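Long-range contacts in general secretion pathway protein H (Vibrio cholerae, PDB 2QV8), which forms part of the pseudopilus tip complex that recognises and binds substrates of the type II secretion system, which exports proteases and toxins from the periplasm: residues A[64-69]-A[128-133]; A[122-127]-A[139-144]. All coordinates share one frame; numbering follows the deposited sequence.

Contact 1 of 2, residues A[64-69]-A[128-133]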
loop_
_atom_site.group_PDB
_atom_site.type_symbol
_atom_site.label_atom_id
_atom_site.label_comp_id
_atom_site.label_asym_id
_atom_site.label_seq_id
_atom_site.Cartn_x
_atom_site.Cartn_y
_atom_site.Cartn_z
ATOM N N LEU A 64 8.579 -4.286 -5.010
ATOM C CA LEU A 64 8.210 -5.558 -5.618
ATOM C C LEU A 64 9.367 -6.104 -6.436
ATOM O O LEU A 64 10.123 -5.349 -6.973
ATOM C CB LEU A 64 6.998 -5.401 -6.519
ATOM C CG LEU A 64 5.699 -4.900 -5.911
ATOM C CD1 LEU A 64 4.691 -4.837 -7.029
ATOM C CD2 LEU A 64 5.206 -5.836 -4.794
ATOM N N LYS A 65 9.489 -7.422 -6.511
ATOM C CA LYS A 65 10.529 -8.045 -7.337
ATOM C C LYS A 65 10.189 -7.883 -8.813
ATOM O O LYS A 65 9.012 -7.636 -9.190
ATOM C CB LYS A 65 10.760 -9.519 -6.954
ATOM C CG LYS A 65 9.498 -10.397 -6.915
ATOM C CD LYS A 65 9.865 -11.892 -6.920
ATOM C CE LYS A 65 10.819 -12.224 -5.738
ATOM N NZ LYS A 65 10.849 -13.698 -5.413
ATOM N N GLU A 66 11.234 -7.949 -9.646
ATOM C CA GLU A 66 11.040 -7.852 -11.085
ATOM C C GLU A 66 9.977 -8.877 -11.506
ATOM O O GLU A 66 9.941 -10.009 -11.026
ATOM C CB GLU A 66 12.362 -8.019 -11.875
ATOM C CG GLU A 66 12.249 -8.071 -13.446
ATOM C CD GLU A 66 11.236 -7.078 -14.091
ATOM O OE1 GLU A 66 10.913 -6.030 -13.455
ATOM O OE2 GLU A 66 10.756 -7.365 -15.237
ATOM N N GLY A 67 9.057 -8.414 -12.338
ATOM C CA GLY A 67 8.089 -9.286 -12.949
ATOM C C GLY A 67 6.721 -9.070 -12.341
ATOM O O GLY A 67 5.756 -9.548 -12.897
ATOM N N LEU A 68 6.659 -8.349 -11.215
ATOM C CA LEU A 68 5.396 -7.923 -10.600
ATOM C C LEU A 68 5.211 -6.417 -10.693
ATOM O O LEU A 68 6.170 -5.650 -10.675
ATOM C CB LEU A 68 5.347 -8.289 -9.120
ATOM C CG LEU A 68 5.324 -9.770 -8.775
ATOM C CD1 LEU A 68 5.364 -9.902 -7.228
ATOM C CD2 LEU A 68 4.127 -10.472 -9.333
ATOM N N GLN A 69 3.951 -6.014 -10.793
ATOM C CA GLN A 69 3.522 -4.614 -10.834
ATOM C C GLN A 69 2.543 -4.396 -9.680
ATOM O O GLN A 69 2.114 -5.354 -9.029
ATOM C CB GLN A 69 2.805 -4.310 -12.142
ATOM C CG GLN A 69 3.665 -4.508 -13.411
ATOM C CD GLN A 69 4.335 -3.239 -13.902
ATOM O OE1 GLN A 69 4.867 -2.451 -13.119
ATOM N NE2 GLN A 69 4.311 -3.035 -15.221
ATOM N N PHE A 128 0.312 -7.829 -9.201
ATOM C CA PHE A 128 0.082 -8.683 -10.383
ATOM C C PHE A 128 1.268 -8.844 -11.319
ATOM O O PHE A 128 2.196 -8.037 -11.315
ATOM C CB PHE A 128 -1.169 -8.177 -11.146
ATOM C CG PHE A 128 -1.099 -6.723 -11.513
ATOM C CD1 PHE A 128 -1.510 -5.772 -10.629
ATOM C CD2 PHE A 128 -0.592 -6.332 -12.742
ATOM C CE1 PHE A 128 -1.394 -4.431 -10.919
ATOM C CE2 PHE A 128 -0.482 -5.042 -13.073
ATOM C CZ PHE A 128 -0.892 -4.048 -12.164
ATOM N N PRO A 129 1.267 -9.918 -12.124
ATOM C CA PRO A 129 2.357 -10.048 -13.077
ATOM C C PRO A 129 2.376 -8.948 -14.140
ATOM O O PRO A 129 1.331 -8.512 -14.585
ATOM C CB PRO A 129 2.098 -11.408 -13.725
ATOM C CG PRO A 129 1.218 -12.114 -12.793
ATOM C CD PRO A 129 0.358 -11.086 -12.194
ATOM N N LYS A 130 3.586 -8.525 -14.512
ATOM C CA LYS A 130 3.783 -7.587 -15.584
ATOM C C LYS A 130 3.166 -8.186 -16.842
ATOM O O LYS A 130 3.341 -9.370 -17.091
ATOM C CB LYS A 130 5.290 -7.352 -15.751
ATOM C CG LYS A 130 5.708 -6.429 -16.906
ATOM C CD LYS A 130 7.245 -6.403 -17.111
ATOM C CE LYS A 130 7.915 -5.159 -16.633
ATOM N NZ LYS A 130 9.306 -5.157 -17.171
ATOM N N GLY A 131 2.457 -7.360 -17.613
ATOM C CA GLY A 131 1.696 -7.776 -18.792
ATOM C C GLY A 131 0.198 -7.852 -18.591
ATOM O O GLY A 131 -0.568 -8.097 -19.529
ATOM N N GLN A 132 -0.228 -7.711 -17.351
ATOM C CA GLN A 132 -1.625 -7.886 -17.004
ATOM C C GLN A 132 -2.170 -6.595 -16.428
ATOM O O GLN A 132 -1.416 -5.724 -16.043
ATOM C CB GLN A 132 -1.772 -9.009 -15.992
ATOM C CG GLN A 132 -1.265 -10.343 -16.534
ATOM C CD GLN A 132 -1.609 -11.518 -15.654
ATOM O OE1 GLN A 132 -2.438 -11.413 -14.769
ATOM N NE2 GLN A 132 -0.991 -12.670 -15.937
ATOM N N GLU A 133 -3.493 -6.484 -16.431
ATOM C CA GLU A 133 -4.205 -5.385 -15.800
ATOM C C GLU A 133 -4.434 -5.666 -14.310
ATOM O O GLU A 133 -4.408 -6.839 -13.890
ATOM C CB GLU A 133 -5.553 -5.217 -16.491
ATOM C CG GLU A 133 -5.469 -4.924 -17.976
ATOM C CD GLU A 133 -5.086 -3.481 -18.299
ATOM O OE1 GLU A 133 -5.047 -2.649 -17.381
ATOM O OE2 GLU A 133 -4.794 -3.181 -19.488
HETATM O O HOH W 1 5.026 -11.171 -15.723
#
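The F128 ring lies between two carbonyl oxygens. Q69 O sits over one face, 4.0 Å above the plane and offset toward the rim. E133 O holds a like place over the opposite face. Q69 also brings CB to the ring, 3.5 Å from F128 CE2. CG of F128 stands between its own N and carbonyl carbon (chi1 54°), which swings the ring over the Q69 backbone.

The two backbones bond both ways: Q69 N gives a 2.7 Å bond to F128 O, and F128 N donates to Q69 O. K130 N extends the ladder to G67 O at 2.9 Å, coming from above the carbonyl plane. A water donates to K130 O and, weakly, to G67 O. K130 bends at chi3, and its NZ meets the syn side of E66 OE2 in a 3.3 Å salt bridge at the surface.

Each segment has a type II turn, K65 to L68 and P129 to Q132, with G67 and G131 in third place. This is an antiparallel strand pair, flanked by turns, at the edge of the four-stranded antiparallel sheet of this minor pseudopilin, where 68-74 is an outermost strand.

Contact 2 of 2, residues A[122-127]-A[139-144]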
loop_
_atom_site.group_PDB
_atom_site.type_symbol
_atom_site.label_atom_id
_atom_site.label_comp_id
_atom_site.label_asym_id
_atom_site.label_seq_id
_atom_site.Cartn_x
_atom_site.Cartn_y
_atom_site.Cartn_z
ATOM N N PRO A 122 -10.226 4.240 2.847
ATOM C CA PRO A 122 -10.722 3.180 1.935
ATOM C C PRO A 122 -9.910 3.103 0.628
ATOM O O PRO A 122 -9.701 4.100 -0.029
ATOM C CB PRO A 122 -12.156 3.576 1.681
ATOM C CG PRO A 122 -12.537 4.454 2.854
ATOM C CD PRO A 122 -11.298 5.189 3.212
ATOM N N PHE A 123 -9.451 1.915 0.273
ATOM C CA PHE A 123 -8.605 1.756 -0.895
ATOM C C PHE A 123 -8.572 0.273 -1.305
ATOM O O PHE A 123 -9.032 -0.618 -0.562
ATOM C CB PHE A 123 -7.150 2.218 -0.580
ATOM C CG PHE A 123 -6.375 1.182 0.186
ATOM C CD1 PHE A 123 -6.508 1.067 1.550
ATOM C CD2 PHE A 123 -5.542 0.285 -0.486
ATOM C CE1 PHE A 123 -5.834 0.070 2.220
ATOM C CE2 PHE A 123 -4.897 -0.714 0.188
ATOM C CZ PHE A 123 -5.047 -0.821 1.539
ATOM N N THR A 124 -7.996 0.035 -2.490
ATOM C CA THR A 124 -7.643 -1.313 -2.988
ATOM C C THR A 124 -6.252 -1.213 -3.587
ATOM O O THR A 124 -5.987 -0.334 -4.392
ATOM C CB THR A 124 -8.618 -1.808 -4.098
ATOM O OG1 THR A 124 -9.927 -1.886 -3.575
ATOM C CG2 THR A 124 -8.228 -3.207 -4.614
ATOM N N LEU A 125 -5.344 -2.092 -3.170
ATOM C CA LEU A 125 -4.045 -2.231 -3.797
ATOM C C LEU A 125 -4.043 -3.572 -4.546
ATOM O O LEU A 125 -4.425 -4.571 -3.992
ATOM C CB LEU A 125 -2.959 -2.226 -2.741
ATOM C CG LEU A 125 -1.561 -2.522 -3.332
ATOM C CD1 LEU A 125 -0.927 -1.304 -4.070
ATOM C CD2 LEU A 125 -0.573 -3.142 -2.370
ATOM N N SER A 126 -3.572 -3.578 -5.778
ATOM C CA SER A 126 -3.555 -4.780 -6.604
ATOM C C SER A 126 -2.111 -5.066 -6.945
ATOM O O SER A 126 -1.334 -4.140 -7.279
ATOM C CB SER A 126 -4.415 -4.571 -7.847
ATOM O OG SER A 126 -4.286 -5.640 -8.760
ATOM N N ILE A 127 -1.723 -6.330 -6.759
ATOM C CA ILE A 127 -0.403 -6.812 -7.125
ATOM C C ILE A 127 -0.494 -7.921 -8.154
ATOM O O ILE A 127 -1.315 -8.848 -8.020
ATOM C CB ILE A 127 0.404 -7.255 -5.904
ATOM C CG1 ILE A 127 0.450 -6.115 -4.876
ATOM C CG2 ILE A 127 1.826 -7.726 -6.331
ATOM C CD1 ILE A 127 1.035 -6.521 -3.497
ATOM N N ARG A 139 -5.325 -8.790 -4.228
ATOM C CA ARG A 139 -5.647 -7.445 -3.751
ATOM C C ARG A 139 -5.656 -7.362 -2.223
ATOM O O ARG A 139 -5.999 -8.319 -1.536
ATOM C CB ARG A 139 -7.025 -7.023 -4.229
ATOM C CG ARG A 139 -7.103 -6.553 -5.660
ATOM C CD ARG A 139 -8.468 -6.753 -6.235
ATOM N NE ARG A 139 -8.744 -8.160 -6.397
ATOM C CZ ARG A 139 -9.936 -8.737 -6.400
ATOM N NH1 ARG A 139 -11.057 -8.045 -6.266
ATOM N NH2 ARG A 139 -9.989 -10.043 -6.558
ATOM N N VAL A 140 -5.317 -6.199 -1.701
ATOM C CA VAL A 140 -5.519 -5.909 -0.309
ATOM C C VAL A 140 -6.401 -4.661 -0.303
ATOM O O VAL A 140 -6.097 -3.693 -1.001
ATOM C CB VAL A 140 -4.206 -5.647 0.454
ATOM C CG1 VAL A 140 -4.546 -5.151 1.914
ATOM C CG2 VAL A 140 -3.265 -6.905 0.427
ATOM N N THR A 141 -7.451 -4.682 0.514
ATOM C CA THR A 141 -8.414 -3.585 0.534
ATOM C C THR A 141 -8.776 -3.196 1.963
ATOM O O THR A 141 -8.811 -4.033 2.846
ATOM C CB THR A 141 -9.686 -3.939 -0.271
ATOM O OG1 THR A 141 -10.489 -2.774 -0.455
ATOM C CG2 THR A 141 -10.513 -5.055 0.412
ATOM N N ALA A 142 -9.012 -1.898 2.172
ATOM C CA ALA A 142 -9.614 -1.426 3.418
ATOM C C ALA A 142 -10.983 -0.922 2.965
ATOM O O ALA A 142 -11.110 -0.052 2.095
ATOM C CB ALA A 142 -8.797 -0.338 4.086
ATOM N N GLN A 143 -12.026 -1.564 3.472
ATOM C CA GLN A 143 -13.371 -1.322 2.938
ATOM C C GLN A 143 -13.951 -0.086 3.569
ATOM O O GLN A 143 -13.458 0.387 4.598
ATOM C CB GLN A 143 -14.271 -2.554 3.149
ATOM C CG GLN A 143 -13.739 -3.774 2.451
ATOM C CD GLN A 143 -14.678 -4.977 2.491
ATOM O OE1 GLN A 143 -14.572 -5.863 1.648
ATOM N NE2 GLN A 143 -15.622 -4.992 3.450
ATOM N N GLU A 144 -14.991 0.467 2.944
ATOM C CA GLU A 144 -15.679 1.640 3.507
ATOM C C GLU A 144 -16.153 1.371 4.947
ATOM O O GLU A 144 -16.153 2.265 5.784
ATOM C CB GLU A 144 -16.887 2.008 2.647
ATOM C CG GLU A 144 -16.541 2.623 1.306
ATOM C CD GLU A 144 -16.109 4.087 1.403
ATOM O OE1 GLU A 144 -16.405 4.744 2.445
ATOM O OE2 GLU A 144 -15.489 4.579 0.423
#
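F123 lays its ring across the neighbouring strand, with A142 N and T141 CA over one face. The two strands, 123-127 and 139-142, are the arms of an antiparallel beta hairpin in the middle of a four-stranded sheet. Their directions differ by 172°.

The side chains sort onto two faces. F123, L125, V140 and A142 share the face that packs on helix 2-24, where F10 touches F123, L125 and V140. F123 has CG between its own N and carbonyl carbon, and this tips the ring over the partner strand. Its CE1 lies 3.5 Å from A142 CB. CE2, across the ring from CE1, comes within 3.4 Å of V140 O, obliquely. CB of L125 lies in the ring plane, at its edge.

T124, S126, R139 and T141 occupy the other face. T124 and R139 lie side by side and point the same way, with T124 CG2 3.7 Å from R139 CG. NE of R139 donates to Q137 O in the hairpin's own connection, and NH2 to E155 O, further along the chain. S126 OG is hydrogen-bonded to P134 O, in the same connection. At the far end P122 and E144 cross at about a right angle, E144 OE2 lying 3.7 Å from P122 CB.

L125 and V140 bond both ways through their backbones, and the bond from L125 N to V140 O is nearly straight at 176°. F123 and A142 form the other such pair. F123 O takes a second bond. In one of its two conformers, T141 turns OG1 anti to its own N (chi1 -169°), and this hydroxyl donates to F123 O at 2.6 Å, from the opposite face of the carbonyl plane to A142 N.

From the N terminus the chain runs through helix 2-24 and strands 28-33, 38-45 and 51-63 of another sheet, then reaches 64-69 at the start of strand 68-74. Strand 123-129 later returns alongside. Its first part, 122-127, belongs to contact 2 and its end, with the turn beyond, to contact 1. Contact 1 therefore closes a long loop of 58 residues, partly unmodelled. Contact 2 closes a short one of 11 residues when 139-144 comes back. The segments alternate, so the two loops cross. Together they join strands 68-74, 123-129 and 138-142 into one sheet. Their centres lie about 17 Å apart. They meet where I127 CG2 packs 3.6 Å from Q69 O.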